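Local coordinates for protein arginyl-tRNA synthetase, putative (Plasmodium falciparum, PDB 5JLD) that probably catalyses the ATP-dependent attachment of L-arginine to tRNA(Arg), as a class I aminoacyl-tRNA synthetase, at residues K449-D452 against L453-R457; Y541-D544 against L545-T548. All coordinates share one frame; numbering follows the deposited sequence.

Contact 1. Residues K449-D452 against L453-R457; sequences KYFD and LKQHR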
ATOM      1  N   LYS A 449       3.557  12.468   0.727  1.00 45.88           N
ATOM      2  CA  LYS A 449       3.068  11.101   0.517  1.00 43.96           C
ATOM      3  C   LYS A 449       3.811  10.414  -0.616  1.00 48.41           C
ATOM      4  O   LYS A 449       4.257   9.269  -0.452  1.00 47.73           O
ATOM      5  CB  LYS A 449       1.556  11.078   0.249  1.00 43.58           C
ATOM      6  CG  LYS A 449       0.708  11.464   1.471  1.00 47.87           C
ATOM      7  CD  LYS A 449      -0.760  11.190   1.228  1.00 51.62           C
ATOM      8  CE  LYS A 449      -1.652  11.686   2.374  1.00 46.48           C
ATOM      9  NZ  LYS A 449      -3.068  11.265   2.107  1.00 44.16           N
ATOM     10  N   TYR A 450       3.941  11.101  -1.758  1.00 49.05           N
ATOM     11  CA  TYR A 450       4.650  10.516  -2.905  1.00 48.61           C
ATOM     12  C   TYR A 450       6.108  10.229  -2.590  1.00 40.89           C
ATOM     13  O   TYR A 450       6.608   9.146  -2.898  1.00 41.69           O
ATOM     14  CB  TYR A 450       4.602  11.418  -4.150  1.00 47.83           C
ATOM     15  CG  TYR A 450       5.312  10.771  -5.322  1.00 51.78           C
ATOM     16  CD1 TYR A 450       4.686   9.771  -6.066  1.00 50.93           C
ATOM     17  CD2 TYR A 450       6.610  11.141  -5.676  1.00 55.22           C
ATOM     18  CE1 TYR A 450       5.318   9.162  -7.127  1.00 50.49           C
ATOM     19  CE2 TYR A 450       7.260  10.537  -6.745  1.00 57.00           C
ATOM     20  CZ  TYR A 450       6.606   9.550  -7.469  1.00 54.81           C
ATOM     21  OH  TYR A 450       7.233   8.936  -8.526  1.00 46.70           O
ATOM     22  N   PHE A 451       6.783  11.196  -1.970  1.00 49.05           N
ATOM     23  CA  PHE A 451       8.209  11.055  -1.728  1.00 52.76           C
ATOM     24  C   PHE A 451       8.429   9.877  -0.813  1.00 56.22           C
ATOM     25  O   PHE A 451       9.413   9.159  -0.963  1.00 58.09           O
ATOM     26  CB  PHE A 451       8.823  12.314  -1.123  1.00 53.11           C
ATOM     27  CG  PHE A 451      10.322  12.397  -1.292  1.00 67.38           C
ATOM     28  CD1 PHE A 451      10.883  12.730  -2.523  1.00 74.64           C
ATOM     29  CD2 PHE A 451      11.173  12.141  -0.222  1.00 68.44           C
ATOM     30  CE1 PHE A 451      12.273  12.817  -2.683  1.00 76.30           C
ATOM     31  CE2 PHE A 451      12.557  12.226  -0.370  1.00 68.93           C
ATOM     32  CZ  PHE A 451      13.110  12.562  -1.603  1.00 72.15           C
ATOM     33  N   ASP A 452       7.515   9.653   0.125  1.00 52.50           N
ATOM     34  CA  ASP A 452       7.689   8.461   0.944  1.00 52.89           C
ATOM     35  C   ASP A 452       7.377   7.174   0.162  1.00 48.50           C
ATOM     36  O   ASP A 452       8.170   6.235   0.158  1.00 49.19           O
ATOM     37  CB  ASP A 452       6.822   8.524   2.200  1.00 53.58           C
ATOM     38  CG  ASP A 452       7.215   7.466   3.216  1.00 56.04           C
ATOM     39  OD1 ASP A 452       6.987   6.260   2.924  1.00 49.90           O
ATOM     40  OD2 ASP A 452       7.762   7.847   4.293  1.00 51.84           O
ATOM     41  N   LEU A 453       6.222   7.122  -0.488  1.00 44.49           N
ATOM     42  CA  LEU A 453       5.780   5.866  -1.093  1.00 43.61           C
ATOM     43  C   LEU A 453       6.628   5.451  -2.299  1.00 48.66           C
ATOM     44  O   LEU A 453       6.635   4.281  -2.652  1.00 41.26           O
ATOM     45  CB  LEU A 453       4.299   5.945  -1.497  1.00 43.10           C
ATOM     46  CG  LEU A 453       3.324   6.070  -0.310  1.00 50.42           C
ATOM     47  CD1 LEU A 453       1.869   5.997  -0.769  1.00 49.13           C
ATOM     48  CD2 LEU A 453       3.607   5.001   0.752  1.00 48.56           C
ATOM     49  N   LYS A 454       7.362   6.382  -2.911  1.00 54.08           N
ATOM     50  CA  LYS A 454       8.203   6.017  -4.054  1.00 52.64           C
ATOM     51  C   LYS A 454       9.436   5.225  -3.601  1.00 51.87           C
ATOM     52  O   LYS A 454      10.031   4.499  -4.386  1.00 52.33           O
ATOM     53  CB  LYS A 454       8.626   7.254  -4.848  1.00 48.79           C
ATOM     54  CG  LYS A 454       9.742   8.065  -4.194  1.00 58.34           C
ATOM     55  CD  LYS A 454      10.323   9.063  -5.167  1.00 67.25           C
ATOM     56  CE  LYS A 454      11.549   9.754  -4.593  1.00 70.10           C
ATOM     57  NZ  LYS A 454      12.247  10.551  -5.632  1.00 72.71           N
ATOM     58  N   GLN A 455       9.813   5.364  -2.332  1.00 54.03           N
ATOM     59  CA  GLN A 455      10.930   4.603  -1.765  1.00 52.95           C
ATOM     60  C   GLN A 455      10.511   3.159  -1.530  1.00 52.34           C
ATOM     61  O   GLN A 455       9.369   2.911  -1.143  1.00 55.30           O
ATOM     62  CB  GLN A 455      11.394   5.203  -0.428  1.00 61.81           C
ATOM     63  CG  GLN A 455      11.257   6.717  -0.291  1.00 68.35           C
ATOM     64  CD  GLN A 455      12.377   7.475  -0.983  1.00 76.02           C
ATOM     65  OE1 GLN A 455      13.420   6.904  -1.299  1.00 77.45           O
ATOM     66  NE2 GLN A 455      12.171   8.772  -1.210  1.00 75.33           N
ATOM     67  N   HIS A 456      11.420   2.212  -1.740  1.00 48.43           N
ATOM     68  CA  HIS A 456      11.202   0.867  -1.218  1.00 57.42           C
ATOM     69  C   HIS A 456      10.900   1.021   0.286  1.00 61.99           C
ATOM     70  O   HIS A 456      11.634   1.713   0.998  1.00 60.28           O
ATOM     71  CB  HIS A 456      12.423  -0.029  -1.448  1.00 62.90           C
ATOM     72  CG  HIS A 456      12.173  -1.491  -1.210  1.00 64.59           C
ATOM     73  ND1 HIS A 456      11.803  -1.998   0.024  1.00 63.03           N
ATOM     74  CD2 HIS A 456      12.276  -2.557  -2.038  1.00 57.76           C
ATOM     75  CE1 HIS A 456      11.673  -3.309  -0.065  1.00 60.69           C
ATOM     76  NE2 HIS A 456      11.958  -3.676  -1.304  1.00 61.63           N
ATOM     77  N   ARG A 457       9.813   0.413   0.754  1.00 56.84           N
ATOM     78  CA  ARG A 457       9.348   0.646   2.127  1.00 58.20           C
ATOM     79  C   ARG A 457      10.435   0.238   3.118  1.00 61.26           C
ATOM     80  O   ARG A 457      10.638   0.900   4.134  1.00 56.78           O
ATOM     81  CB  ARG A 457       8.036  -0.118   2.399  1.00 50.17           C
ATOM     82  CG  ARG A 457       8.118  -1.596   2.036  1.00 53.62           C
ATOM     83  CD  ARG A 457       6.909  -2.386   2.488  1.00 63.25           C
ATOM     84  NE  ARG A 457       7.293  -3.712   2.978  1.00 68.23           N
ATOM     85  CZ  ARG A 457       6.808  -4.855   2.506  1.00 67.68           C
ATOM     86  NH1 ARG A 457       5.897  -4.840   1.550  1.00 65.66           N
ATOM     87  NH2 ARG A 457       7.217  -6.013   3.011  1.00 73.64           N
TER
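K454 reaches back along the last turn of helix 436-453, laying an extended chain across Y450 and F451. Its CB sits over one face of the Y450 ring as a CH-pi contact, 4.2 Å from the K454 CB atom to the Y450 ring centroid, and K454 CD follows at 3.7 Å from Y450 CE2. With chi1 at 77°, CG of K454 lies between its backbone N and carbonyl carbon, which sends the outer methylenes toward F451: K454 CE is 3.7 Å from F451 CE1, in an oblique approach. NZ of K454, close to the same F451 atom, is hydrogen-bonded to the O of N474, while OH of Y450 bonds OD1 of the same asparagine.

L453 is buried. Its N donates to K449 O at 2.9 Å, and its CG rests 3.3 Å from K449 O, so the branch lies close to the backbone; its side chain packs on I156 and I157 of helix 149-167. The carboxylate of D452, one residue earlier, is engaged outside the turn, in a salt bridge with R153 through OD1 and a hydrogen bond with Y461 through OD2.

F451 meets Q455 as well. The amide NE2 of Q455 donates to F451 O at 2.8 Å, with an N-H...O angle of 148°, and the same Q455 NE2 stands 3.5 Å above one face of the F451 ring, toward its rim; the ring and amide planes are 65° apart. The backbone N of Q455 is meanwhile given to D452 O, three residues back, so the side-chain amide takes the place of the i+4 backbone donor for F451 O.

This exchange is typical of a helix C-terminal end capped by a side chain, here where helix 436-453 gives way to the loop leading to helix 465-469.

Contact 2. Residues Y541-D544 against L545-T548; sequences YMYD and LTTT
Y541 to T548 follow regular alpha-helical geometry: L545 N bonds Y541 O at 2.7 Å, T548 N bonds D544 O at 2.8 Å with an N-H...O angle of 166°, and the pairs T546 to M542 and T547 to Y543 fall between them.

Threonine hydroxyls add a second layer of bonding to this ladder. OG1 of T546 donates to Y543 O at 2.7 Å, in the carbonyl plane and on a lone pair; T547 N donates to the same oxygen, so Y543 O is gripped by two donors. OG1 of T546 also bonds OH of Y478. In T548 a chi1 of -60° turns OG1 back beside its own N, and OG1 donates to D544 O at 3.0 Å from above the carbonyl plane, again alongside a backbone donor.

T547 faces the Y543 ring. Its CG2 lies over one face in a CH-pi contact, 4.2 Å from the ring centroid of Y543 and 27° off the normal, and comes nearest at CE2 of Y543. One water bridges two side chains about a turn apart: it donates to OD1 of D544 at 2.8 Å and bonds OG1 of T547 at 2.9 Å.

Within its bundle, helix 536-556 is covered on several sides. L545 and T548 pack on L515 of helix 510-520, M542 on L578, C581 and M582 of helix 564-584, and T546 on I479 of helix 476-492, whose Y478 also meets the Y543 ring.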
ATOM      1  N   TYR A 541       5.032   2.957 -11.354  1.00 41.07           N
ATOM      2  CA  TYR A 541       4.144   2.751 -12.484  1.00 40.53           C
ATOM      3  C   TYR A 541       3.634   4.104 -12.908  1.00 44.50           C
ATOM      4  O   TYR A 541       3.623   4.457 -14.109  1.00 46.12           O
ATOM      5  CB  TYR A 541       2.985   1.826 -12.107  1.00 41.40           C
ATOM      6  CG  TYR A 541       1.918   1.740 -13.171  1.00 44.26           C
ATOM      7  CD1 TYR A 541       2.040   0.836 -14.222  1.00 40.55           C
ATOM      8  CD2 TYR A 541       0.801   2.569 -13.138  1.00 43.75           C
ATOM      9  CE1 TYR A 541       1.071   0.750 -15.202  1.00 46.53           C
ATOM     10  CE2 TYR A 541      -0.173   2.492 -14.124  1.00 47.30           C
ATOM     11  CZ  TYR A 541      -0.026   1.576 -15.156  1.00 47.64           C
ATOM     12  OH  TYR A 541      -0.980   1.474 -16.146  1.00 45.20           O
ATOM     13  N   MET A 542       3.298   4.892 -11.890  1.00 39.78           N
ATOM     14  CA  MET A 542       2.615   6.137 -12.129  1.00 42.89           C
ATOM     15  C   MET A 542       3.589   7.057 -12.803  1.00 41.80           C
ATOM     16  O   MET A 542       3.257   7.709 -13.794  1.00 45.10           O
ATOM     17  CB  MET A 542       2.086   6.748 -10.824  1.00 38.43           C
ATOM     18  CG  MET A 542       1.256   7.990 -11.076  1.00 49.42           C
ATOM     19  SD  MET A 542       0.617   8.737  -9.564  1.00 46.04           S
ATOM     20  CE  MET A 542       2.153   9.067  -8.700  1.00 51.59           C
ATOM     21  N   TYR A 543       4.807   7.072 -12.270  1.00 49.93           N
ATOM     22  CA  TYR A 543       5.861   7.896 -12.831  1.00 52.54           C
ATOM     23  C   TYR A 543       6.037   7.483 -14.288  1.00 51.11           C
ATOM     24  O   TYR A 543       6.091   8.335 -15.191  1.00 50.51           O
ATOM     25  CB  TYR A 543       7.171   7.738 -12.044  1.00 54.28           C
ATOM     26  CG  TYR A 543       8.294   8.629 -12.539  1.00 54.70           C
ATOM     27  CD1 TYR A 543       8.336   9.976 -12.196  1.00 56.41           C
ATOM     28  CD2 TYR A 543       9.308   8.125 -13.346  1.00 57.89           C
ATOM     29  CE1 TYR A 543       9.347  10.800 -12.640  1.00 60.11           C
ATOM     30  CE2 TYR A 543      10.338   8.950 -13.810  1.00 65.36           C
ATOM     31  CZ  TYR A 543      10.347  10.286 -13.452  1.00 66.19           C
ATOM     32  OH  TYR A 543      11.354  11.113 -13.887  1.00 64.51           O
ATOM     33  N   ASP A 544       6.060   6.175 -14.532  1.00 43.53           N
ATOM     34  CA  ASP A 544       6.384   5.756 -15.887  1.00 42.94           C
ATOM     35  C   ASP A 544       5.239   6.208 -16.762  1.00 43.97           C
ATOM     36  O   ASP A 544       5.473   6.690 -17.878  1.00 48.46           O
ATOM     37  CB  ASP A 544       6.647   4.254 -15.971  1.00 36.07           C
ATOM     38  CG  ASP A 544       7.903   3.849 -15.195  1.00 49.88           C
ATOM     39  OD1 ASP A 544       8.707   4.751 -14.833  1.00 54.98           O
ATOM     40  OD2 ASP A 544       8.097   2.644 -14.939  1.00 48.69           O
ATOM     41  N   LEU A 545       4.018   6.184 -16.207  1.00 40.33           N
ATOM     42  CA  LEU A 545       2.869   6.575 -17.004  1.00 42.50           C
ATOM     43  C   LEU A 545       3.096   7.994 -17.514  1.00 48.34           C
ATOM     44  O   LEU A 545       2.925   8.284 -18.710  1.00 45.17           O
ATOM     45  CB  LEU A 545       1.582   6.481 -16.208  1.00 41.14           C
ATOM     46  CG  LEU A 545       0.338   7.004 -16.925  1.00 44.39           C
ATOM     47  CD1 LEU A 545       0.114   6.251 -18.229  1.00 45.27           C
ATOM     48  CD2 LEU A 545      -0.881   6.876 -16.001  1.00 39.65           C
ATOM     49  N   THR A 546       3.577   8.855 -16.627  1.00 49.20           N
ATOM     50  CA  THR A 546       3.725  10.243 -17.006  1.00 51.25           C
ATOM     51  C   THR A 546       4.788  10.337 -18.095  1.00 51.21           C
ATOM     52  O   THR A 546       4.550  10.969 -19.128  1.00 58.62           O
ATOM     53  CB  THR A 546       4.055  11.154 -15.779  1.00 45.37           C
ATOM     54  OG1 THR A 546       5.419  10.988 -15.381  1.00 52.14           O
ATOM     55  CG2 THR A 546       3.127  10.818 -14.602  1.00 43.30           C
ATOM     56  N   THR A 547       5.916   9.645 -17.944  1.00 50.19           N
ATOM     57  CA  THR A 547       6.999   9.888 -18.911  1.00 47.16           C
ATOM     58  C   THR A 547       6.623   9.302 -20.260  1.00 53.84           C
ATOM     59  O   THR A 547       6.803   9.941 -21.313  1.00 54.07           O
ATOM     60  CB  THR A 547       8.336   9.305 -18.455  1.00 49.37           C
ATOM     61  OG1 THR A 547       8.199   7.892 -18.290  1.00 52.04           O
ATOM     62  CG2 THR A 547       8.797   9.952 -17.130  1.00 47.88           C
ATOM     63  N   THR A 548       6.080   8.089 -20.224  1.00 45.27           N
ATOM     64  CA  THR A 548       5.586   7.472 -21.436  1.00 48.36           C
ATOM     65  C   THR A 548       4.649   8.462 -22.110  1.00 52.88           C
ATOM     66  O   THR A 548       4.788   8.724 -23.321  1.00 54.21           O
ATOM     67  CB  THR A 548       4.874   6.152 -21.152  1.00 49.14           C
ATOM     68  OG1 THR A 548       5.795   5.263 -20.516  1.00 44.67           O
ATOM     69  CG2 THR A 548       4.376   5.517 -22.451  1.00 49.85           C
TER
HETATM   70  O   HOH W   1      10.037   6.332 -16.701  1.00 59.64           O

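Overall arrangement
Both contacts are local, each made by a continuous run of residues, so neither closes a loop. Following the chain, contact 1 comes first, at the end of helix 436-453 in the class I catalytic region; contact 2 follows on helix 536-556 in the DALR anticodon-binding region. They stand in series, neither nesting nor crossing. Although more than eighty residues separate them, their centres are about 15 Å apart, and they touch: CE1 of Y450 lies 3.5 Å from CE of M542, and OH of Y450 3.7 Å from CB of Y543. This packing joins the catalytic region to the helical anticodon-binding domain, with N474 meeting side chains from both.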